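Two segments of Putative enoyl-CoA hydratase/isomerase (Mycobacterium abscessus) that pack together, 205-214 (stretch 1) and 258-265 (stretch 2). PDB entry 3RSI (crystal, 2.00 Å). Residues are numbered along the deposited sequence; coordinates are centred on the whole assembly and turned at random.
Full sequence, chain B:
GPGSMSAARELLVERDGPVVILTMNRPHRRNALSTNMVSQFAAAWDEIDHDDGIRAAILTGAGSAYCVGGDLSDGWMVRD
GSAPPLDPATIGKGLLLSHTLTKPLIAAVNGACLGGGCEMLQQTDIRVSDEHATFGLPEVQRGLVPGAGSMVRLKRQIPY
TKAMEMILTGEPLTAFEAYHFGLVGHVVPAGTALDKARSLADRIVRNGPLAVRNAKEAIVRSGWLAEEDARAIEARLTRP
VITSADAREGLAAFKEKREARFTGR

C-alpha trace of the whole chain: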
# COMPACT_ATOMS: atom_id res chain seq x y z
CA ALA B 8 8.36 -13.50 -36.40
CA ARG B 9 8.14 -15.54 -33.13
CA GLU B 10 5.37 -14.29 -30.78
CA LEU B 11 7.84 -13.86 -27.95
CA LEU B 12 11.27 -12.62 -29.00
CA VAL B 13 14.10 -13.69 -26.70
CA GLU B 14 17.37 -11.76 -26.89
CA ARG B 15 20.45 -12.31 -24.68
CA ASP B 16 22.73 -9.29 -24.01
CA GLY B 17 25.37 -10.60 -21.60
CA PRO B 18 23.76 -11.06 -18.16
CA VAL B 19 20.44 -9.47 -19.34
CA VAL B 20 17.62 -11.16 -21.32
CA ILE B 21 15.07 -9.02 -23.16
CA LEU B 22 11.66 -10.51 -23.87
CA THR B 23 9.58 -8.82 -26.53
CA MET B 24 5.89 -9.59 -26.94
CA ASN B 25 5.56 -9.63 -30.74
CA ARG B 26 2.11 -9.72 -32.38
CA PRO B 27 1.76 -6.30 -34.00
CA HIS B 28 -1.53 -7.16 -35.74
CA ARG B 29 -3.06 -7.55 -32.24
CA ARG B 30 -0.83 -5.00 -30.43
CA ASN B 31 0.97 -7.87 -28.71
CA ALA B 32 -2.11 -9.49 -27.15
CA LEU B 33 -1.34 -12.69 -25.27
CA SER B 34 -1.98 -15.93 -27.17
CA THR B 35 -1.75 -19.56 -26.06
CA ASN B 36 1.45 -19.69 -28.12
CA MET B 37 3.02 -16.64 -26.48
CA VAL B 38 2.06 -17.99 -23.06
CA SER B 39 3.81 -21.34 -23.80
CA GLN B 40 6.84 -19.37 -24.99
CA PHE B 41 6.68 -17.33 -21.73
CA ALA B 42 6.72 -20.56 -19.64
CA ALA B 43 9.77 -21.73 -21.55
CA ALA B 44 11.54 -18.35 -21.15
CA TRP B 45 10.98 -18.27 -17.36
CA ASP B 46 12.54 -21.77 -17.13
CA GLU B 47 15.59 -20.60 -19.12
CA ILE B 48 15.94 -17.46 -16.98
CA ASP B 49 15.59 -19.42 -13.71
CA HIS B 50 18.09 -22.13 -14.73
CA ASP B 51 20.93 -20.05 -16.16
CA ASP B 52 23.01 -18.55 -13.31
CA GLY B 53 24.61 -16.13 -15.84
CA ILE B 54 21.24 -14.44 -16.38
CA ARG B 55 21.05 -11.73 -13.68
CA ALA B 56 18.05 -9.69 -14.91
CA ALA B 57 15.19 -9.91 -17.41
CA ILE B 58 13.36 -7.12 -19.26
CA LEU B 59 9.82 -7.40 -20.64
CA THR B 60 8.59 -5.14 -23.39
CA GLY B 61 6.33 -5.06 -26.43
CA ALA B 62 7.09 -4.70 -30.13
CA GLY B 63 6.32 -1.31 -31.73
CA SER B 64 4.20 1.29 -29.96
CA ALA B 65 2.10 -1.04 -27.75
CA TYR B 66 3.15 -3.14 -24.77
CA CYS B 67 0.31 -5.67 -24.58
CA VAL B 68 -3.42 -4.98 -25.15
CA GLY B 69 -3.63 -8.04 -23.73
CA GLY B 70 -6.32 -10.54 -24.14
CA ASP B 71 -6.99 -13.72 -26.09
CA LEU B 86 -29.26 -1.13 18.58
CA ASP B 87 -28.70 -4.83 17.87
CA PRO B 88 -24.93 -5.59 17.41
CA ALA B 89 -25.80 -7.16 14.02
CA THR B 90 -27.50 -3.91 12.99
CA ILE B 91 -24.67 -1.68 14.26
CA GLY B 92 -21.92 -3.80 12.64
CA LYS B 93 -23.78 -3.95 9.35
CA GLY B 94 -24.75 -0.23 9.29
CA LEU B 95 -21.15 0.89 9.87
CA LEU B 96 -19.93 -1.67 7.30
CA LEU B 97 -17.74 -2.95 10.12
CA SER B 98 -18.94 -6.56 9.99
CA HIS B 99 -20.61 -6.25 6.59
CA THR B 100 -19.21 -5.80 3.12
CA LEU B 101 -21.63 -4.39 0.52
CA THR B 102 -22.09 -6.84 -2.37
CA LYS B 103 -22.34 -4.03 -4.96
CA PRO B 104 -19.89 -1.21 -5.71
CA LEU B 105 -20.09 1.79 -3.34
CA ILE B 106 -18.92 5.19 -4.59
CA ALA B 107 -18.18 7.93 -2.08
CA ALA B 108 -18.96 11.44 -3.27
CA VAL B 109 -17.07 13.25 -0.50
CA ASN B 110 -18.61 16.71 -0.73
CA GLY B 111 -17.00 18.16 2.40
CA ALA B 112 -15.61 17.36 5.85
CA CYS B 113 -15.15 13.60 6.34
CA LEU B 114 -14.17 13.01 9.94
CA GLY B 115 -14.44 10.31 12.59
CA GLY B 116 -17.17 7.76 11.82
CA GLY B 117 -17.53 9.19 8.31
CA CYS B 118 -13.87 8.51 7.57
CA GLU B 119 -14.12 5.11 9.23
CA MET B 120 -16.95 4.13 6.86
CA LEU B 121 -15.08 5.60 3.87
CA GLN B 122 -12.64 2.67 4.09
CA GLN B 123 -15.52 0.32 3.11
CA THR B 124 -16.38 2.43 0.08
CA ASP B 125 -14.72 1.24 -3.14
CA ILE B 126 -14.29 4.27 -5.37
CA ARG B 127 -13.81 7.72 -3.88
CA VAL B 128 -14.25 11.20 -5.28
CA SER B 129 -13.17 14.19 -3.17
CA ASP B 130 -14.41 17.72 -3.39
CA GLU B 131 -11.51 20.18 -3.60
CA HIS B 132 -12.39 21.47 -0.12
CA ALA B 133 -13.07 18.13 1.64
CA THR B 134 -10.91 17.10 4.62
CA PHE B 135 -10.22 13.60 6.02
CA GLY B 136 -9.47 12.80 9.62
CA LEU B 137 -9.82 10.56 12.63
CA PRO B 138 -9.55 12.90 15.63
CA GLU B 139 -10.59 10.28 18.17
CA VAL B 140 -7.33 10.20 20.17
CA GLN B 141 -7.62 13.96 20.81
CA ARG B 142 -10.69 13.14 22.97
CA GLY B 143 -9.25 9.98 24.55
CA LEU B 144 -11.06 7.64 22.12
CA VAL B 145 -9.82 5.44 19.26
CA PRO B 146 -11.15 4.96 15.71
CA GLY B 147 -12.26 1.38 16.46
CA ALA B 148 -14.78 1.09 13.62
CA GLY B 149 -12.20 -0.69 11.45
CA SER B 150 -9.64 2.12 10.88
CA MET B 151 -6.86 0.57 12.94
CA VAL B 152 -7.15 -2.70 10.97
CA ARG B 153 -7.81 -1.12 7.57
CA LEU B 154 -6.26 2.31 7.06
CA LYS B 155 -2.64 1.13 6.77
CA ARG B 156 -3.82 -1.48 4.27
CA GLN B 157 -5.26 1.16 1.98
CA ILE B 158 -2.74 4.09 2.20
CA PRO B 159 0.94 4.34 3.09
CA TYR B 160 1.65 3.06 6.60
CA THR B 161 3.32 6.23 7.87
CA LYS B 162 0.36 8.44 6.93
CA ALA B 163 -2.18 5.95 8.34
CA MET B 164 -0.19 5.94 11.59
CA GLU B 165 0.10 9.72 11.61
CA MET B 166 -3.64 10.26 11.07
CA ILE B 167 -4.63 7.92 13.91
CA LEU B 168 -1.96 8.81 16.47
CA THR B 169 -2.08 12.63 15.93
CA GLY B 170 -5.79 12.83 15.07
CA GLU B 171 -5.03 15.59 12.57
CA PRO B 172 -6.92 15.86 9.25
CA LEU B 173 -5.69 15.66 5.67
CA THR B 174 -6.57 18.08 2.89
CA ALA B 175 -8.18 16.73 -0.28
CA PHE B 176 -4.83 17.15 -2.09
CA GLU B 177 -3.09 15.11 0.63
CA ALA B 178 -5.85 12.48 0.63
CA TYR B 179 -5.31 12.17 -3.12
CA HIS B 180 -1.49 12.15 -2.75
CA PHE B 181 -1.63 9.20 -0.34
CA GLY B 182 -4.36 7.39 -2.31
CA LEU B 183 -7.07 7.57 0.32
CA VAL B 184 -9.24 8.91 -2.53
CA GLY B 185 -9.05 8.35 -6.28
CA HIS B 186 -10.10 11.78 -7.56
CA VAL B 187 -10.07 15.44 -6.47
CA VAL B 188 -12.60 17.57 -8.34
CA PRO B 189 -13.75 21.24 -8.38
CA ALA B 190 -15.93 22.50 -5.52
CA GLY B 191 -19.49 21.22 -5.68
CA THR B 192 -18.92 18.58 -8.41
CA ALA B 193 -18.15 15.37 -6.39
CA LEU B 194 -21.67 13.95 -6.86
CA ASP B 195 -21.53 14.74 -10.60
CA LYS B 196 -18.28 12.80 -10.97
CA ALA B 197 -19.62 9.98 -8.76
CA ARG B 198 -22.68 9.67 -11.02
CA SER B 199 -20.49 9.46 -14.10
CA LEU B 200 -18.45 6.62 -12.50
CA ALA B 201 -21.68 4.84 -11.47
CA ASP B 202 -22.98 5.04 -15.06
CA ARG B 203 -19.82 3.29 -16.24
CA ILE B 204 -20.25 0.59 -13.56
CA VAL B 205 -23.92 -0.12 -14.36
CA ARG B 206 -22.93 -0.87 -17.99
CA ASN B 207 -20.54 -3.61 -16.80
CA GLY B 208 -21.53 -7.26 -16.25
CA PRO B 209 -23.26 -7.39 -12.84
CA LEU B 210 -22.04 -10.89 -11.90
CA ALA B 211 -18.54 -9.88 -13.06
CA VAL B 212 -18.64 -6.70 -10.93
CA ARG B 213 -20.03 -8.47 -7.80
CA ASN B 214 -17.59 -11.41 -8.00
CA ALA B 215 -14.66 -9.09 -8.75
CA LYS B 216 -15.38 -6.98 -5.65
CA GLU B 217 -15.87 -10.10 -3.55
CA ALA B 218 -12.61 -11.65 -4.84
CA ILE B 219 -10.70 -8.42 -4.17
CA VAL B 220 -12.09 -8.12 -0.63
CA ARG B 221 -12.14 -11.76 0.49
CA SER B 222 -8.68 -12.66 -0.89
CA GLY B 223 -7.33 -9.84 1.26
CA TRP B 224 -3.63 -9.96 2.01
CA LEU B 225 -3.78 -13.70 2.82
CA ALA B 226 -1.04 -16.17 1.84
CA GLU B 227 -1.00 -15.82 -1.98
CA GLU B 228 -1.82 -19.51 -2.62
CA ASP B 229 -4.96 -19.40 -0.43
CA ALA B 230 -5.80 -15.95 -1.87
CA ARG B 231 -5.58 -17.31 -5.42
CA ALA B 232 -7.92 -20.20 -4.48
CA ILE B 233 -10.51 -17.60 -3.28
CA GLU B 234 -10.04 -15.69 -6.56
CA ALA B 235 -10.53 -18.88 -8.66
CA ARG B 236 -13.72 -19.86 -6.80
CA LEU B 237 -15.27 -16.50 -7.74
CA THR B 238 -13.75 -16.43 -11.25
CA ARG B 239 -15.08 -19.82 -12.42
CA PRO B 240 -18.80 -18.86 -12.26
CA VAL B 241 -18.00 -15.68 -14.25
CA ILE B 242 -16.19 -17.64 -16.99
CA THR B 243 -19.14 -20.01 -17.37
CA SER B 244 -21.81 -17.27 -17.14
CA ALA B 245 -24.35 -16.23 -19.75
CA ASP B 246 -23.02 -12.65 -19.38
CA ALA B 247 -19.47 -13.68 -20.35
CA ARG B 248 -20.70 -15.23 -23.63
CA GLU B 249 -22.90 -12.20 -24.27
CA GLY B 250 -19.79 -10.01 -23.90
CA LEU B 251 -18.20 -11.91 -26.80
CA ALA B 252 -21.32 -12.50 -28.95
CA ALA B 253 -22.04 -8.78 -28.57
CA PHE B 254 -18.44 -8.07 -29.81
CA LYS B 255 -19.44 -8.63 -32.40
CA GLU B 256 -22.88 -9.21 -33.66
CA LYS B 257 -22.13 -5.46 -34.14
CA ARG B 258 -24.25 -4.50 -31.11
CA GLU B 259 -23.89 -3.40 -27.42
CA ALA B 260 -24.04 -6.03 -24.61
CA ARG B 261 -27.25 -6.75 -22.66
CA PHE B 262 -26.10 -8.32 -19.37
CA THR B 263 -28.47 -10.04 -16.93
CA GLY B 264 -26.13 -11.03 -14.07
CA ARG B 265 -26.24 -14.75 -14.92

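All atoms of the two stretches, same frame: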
# COMPACT_ATOMS: atom_id res chain seq x y z
N VAL B 205 -22.64 0.55 -14.04
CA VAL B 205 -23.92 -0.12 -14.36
C VAL B 205 -23.98 -0.69 -15.79
O VAL B 205 -24.84 -1.52 -16.07
CB VAL B 205 -25.16 0.74 -14.04
CG1 VAL B 205 -25.08 1.22 -12.56
CG2 VAL B 205 -25.30 1.88 -15.01
N ARG B 206 -23.07 -0.28 -16.66
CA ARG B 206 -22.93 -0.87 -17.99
C ARG B 206 -22.10 -2.16 -18.01
O ARG B 206 -22.08 -2.89 -19.02
CB ARG B 206 -22.30 0.14 -18.96
CG ARG B 206 -23.21 1.31 -19.27
CD ARG B 206 -22.47 2.37 -20.07
NE ARG B 206 -22.07 1.87 -21.39
CZ ARG B 206 -21.13 2.42 -22.16
NH1 ARG B 206 -20.46 3.49 -21.75
NH2 ARG B 206 -20.85 1.89 -23.34
N ASN B 207 -21.38 -2.42 -16.91
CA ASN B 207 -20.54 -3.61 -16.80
C ASN B 207 -21.35 -4.83 -16.36
O ASN B 207 -22.46 -4.69 -15.83
CB ASN B 207 -19.38 -3.34 -15.83
CG ASN B 207 -18.51 -2.18 -16.29
OD1 ASN B 207 -18.54 -1.78 -17.48
ND2 ASN B 207 -17.74 -1.62 -15.37
N GLY B 208 -20.82 -6.02 -16.60
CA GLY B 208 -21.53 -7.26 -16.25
C GLY B 208 -21.75 -7.30 -14.75
O GLY B 208 -20.78 -7.19 -14.00
N PRO B 209 -23.01 -7.45 -14.29
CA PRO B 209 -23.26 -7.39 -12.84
C PRO B 209 -22.70 -8.55 -12.04
O PRO B 209 -22.27 -8.35 -10.90
CB PRO B 209 -24.79 -7.35 -12.74
CG PRO B 209 -25.29 -7.03 -14.03
CD PRO B 209 -24.27 -7.45 -15.05
N LEU B 210 -22.66 -9.76 -12.61
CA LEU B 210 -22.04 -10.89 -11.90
C LEU B 210 -20.52 -10.70 -11.85
O LEU B 210 -19.88 -10.97 -10.82
CB LEU B 210 -22.41 -12.23 -12.55
CG LEU B 210 -21.77 -13.48 -11.94
CD1 LEU B 210 -22.29 -13.74 -10.52
CD2 LEU B 210 -22.01 -14.69 -12.86
N ALA B 211 -19.96 -10.21 -12.96
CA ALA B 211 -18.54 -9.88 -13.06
C ALA B 211 -18.15 -8.84 -12.02
O ALA B 211 -17.18 -9.05 -11.31
CB ALA B 211 -18.22 -9.37 -14.43
N VAL B 212 -18.90 -7.75 -11.93
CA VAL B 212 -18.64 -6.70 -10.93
C VAL B 212 -18.76 -7.19 -9.47
O VAL B 212 -17.88 -6.94 -8.65
CB VAL B 212 -19.53 -5.44 -11.20
CG1 VAL B 212 -19.42 -4.43 -10.05
CG2 VAL B 212 -19.14 -4.81 -12.56
N ARG B 213 -19.84 -7.90 -9.15
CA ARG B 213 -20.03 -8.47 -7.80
C ARG B 213 -18.90 -9.46 -7.43
O ARG B 213 -18.29 -9.36 -6.37
CB ARG B 213 -21.39 -9.19 -7.76
CG ARG B 213 -21.65 -10.10 -6.58
CD ARG B 213 -23.03 -10.82 -6.67
NE ARG B 213 -24.04 -9.93 -7.26
CZ ARG B 213 -24.72 -10.17 -8.39
NH1 ARG B 213 -25.58 -9.25 -8.83
NH2 ARG B 213 -24.57 -11.29 -9.08
N ASN B 214 -18.62 -10.42 -8.31
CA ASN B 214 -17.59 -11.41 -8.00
C ASN B 214 -16.20 -10.79 -7.96
O ASN B 214 -15.36 -11.23 -7.18
CB ASN B 214 -17.62 -12.62 -8.94
CG ASN B 214 -18.81 -13.53 -8.66
OD1 ASN B 214 -19.82 -13.08 -8.14
ND2 ASN B 214 -18.69 -14.81 -9.02
N ARG B 258 -23.22 -4.99 -32.03
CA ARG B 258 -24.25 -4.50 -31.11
C ARG B 258 -23.74 -4.46 -29.66
O ARG B 258 -22.87 -5.24 -29.29
CB ARG B 258 -25.51 -5.38 -31.23
N GLU B 259 -24.28 -3.54 -28.85
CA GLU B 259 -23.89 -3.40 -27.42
C GLU B 259 -24.42 -4.59 -26.57
O GLU B 259 -25.43 -5.21 -26.91
CB GLU B 259 -24.38 -2.06 -26.85
CG GLU B 259 -24.42 -1.98 -25.33
CD GLU B 259 -24.79 -0.60 -24.80
OE1 GLU B 259 -24.15 -0.16 -23.81
OE2 GLU B 259 -25.73 0.03 -25.34
N ALA B 260 -23.72 -4.88 -25.46
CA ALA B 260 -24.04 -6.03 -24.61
C ALA B 260 -25.27 -5.76 -23.74
O ALA B 260 -25.43 -4.67 -23.20
CB ALA B 260 -22.85 -6.39 -23.74
N ARG B 261 -26.13 -6.77 -23.61
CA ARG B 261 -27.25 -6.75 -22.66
C ARG B 261 -26.99 -7.82 -21.59
O ARG B 261 -27.23 -9.00 -21.80
CB ARG B 261 -28.56 -7.04 -23.40
N PHE B 262 -26.45 -7.39 -20.45
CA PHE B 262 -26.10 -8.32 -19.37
C PHE B 262 -27.30 -8.52 -18.45
O PHE B 262 -28.11 -7.60 -18.29
CB PHE B 262 -24.94 -7.77 -18.53
CG PHE B 262 -23.67 -7.58 -19.29
CD1 PHE B 262 -23.08 -8.64 -19.96
CD2 PHE B 262 -23.02 -6.35 -19.28
CE1 PHE B 262 -21.89 -8.48 -20.66
CE2 PHE B 262 -21.82 -6.17 -19.97
CZ PHE B 262 -21.25 -7.24 -20.67
N THR B 263 -27.39 -9.71 -17.86
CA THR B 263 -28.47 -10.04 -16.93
C THR B 263 -27.98 -10.45 -15.53
O THR B 263 -28.77 -10.64 -14.61
CB THR B 263 -29.33 -11.19 -17.50
OG1 THR B 263 -28.58 -12.41 -17.48
CG2 THR B 263 -29.78 -10.90 -18.95
N GLY B 264 -26.67 -10.58 -15.34
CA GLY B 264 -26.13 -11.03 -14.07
C GLY B 264 -26.14 -12.53 -13.87
O GLY B 264 -26.02 -13.00 -12.74
N ARG B 265 -26.28 -13.29 -14.95
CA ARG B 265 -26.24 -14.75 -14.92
C ARG B 265 -25.30 -15.22 -16.01
O ARG B 265 -25.11 -16.41 -16.20
CB ARG B 265 -27.63 -15.34 -15.17
CG ARG B 265 -28.72 -14.74 -14.27
CD ARG B 265 -30.06 -15.40 -14.50
NE ARG B 265 -30.66 -14.99 -15.78
CZ ARG B 265 -31.49 -13.95 -15.96
NH1 ARG B 265 -31.85 -13.17 -14.94
NH2 ARG B 265 -31.97 -13.70 -17.19
OXT ARG B 265 -24.73 -14.39 -16.72
O HOH W 1 -24.27 -3.00 -20.55

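The C-terminal tail, which has no regular secondary structure, lies against the turn that leads into a helix, and no direct hydrogen bond joins the two stretches. Most of the contact is van der Waals packing, supplemented by one ion pair and one water.

Arg206 begins the contact at its exposed margin. Its CA-to-CB bond points sideways, but the long side chain brings the guanidinium closer, and NE lies 3.8 Å from Glu259 OE1. This is a long salt bridge, with the carboxylate oxygen at the guanidinium edge, where the N–H groups point. The backbone of Arg206 also takes part: its O lies 3.4 Å from Phe262 CE2, near the ring plane, where the slightly positive ring hydrogens face a carbonyl favourably. A water donates to the same Arg206 O at 2.7 Å and, weakly, to Ala260 O at 3.3 Å, linking the two backbones.

The CA-to-CB bond of Asn207 points away from the tail, and its amide group is hydrogen-bonded elsewhere in the structure; it meets Phe262 through its backbone, with Asn207 C 3.7 Å from Phe262 CD2. Gly208, the helix N-cap residue, lies over one face of that ring: its CA is 3.8 Å from the Phe262 centroid in a CH-pi contact. The ring lies close against the backbone here, with Gly208 N 3.5 Å from Phe262 CD2; a CB on Gly208 would point sideways and stand 4.0 Å from Phe262 CD1, so this contact does not by itself demand glycine.

Pro209 opens the helix, a position that suits proline because its missing N–H is not needed in the first turn. Its CD packs 3.6 Å from Phe262 CB and also lies 4.0 Å from Gly264 N. Leu210 follows, its CB 3.7 Å from Gly264 O. Gly264 adopts phi/psi of 82/18, at which a CB would jam against the preceding carbonyl; it would also stand 3.7 Å from Pro209 CB. One turn on, Arg213 NH2 reaches within 4.3 Å of Gly264 O, too far for a hydrogen bond.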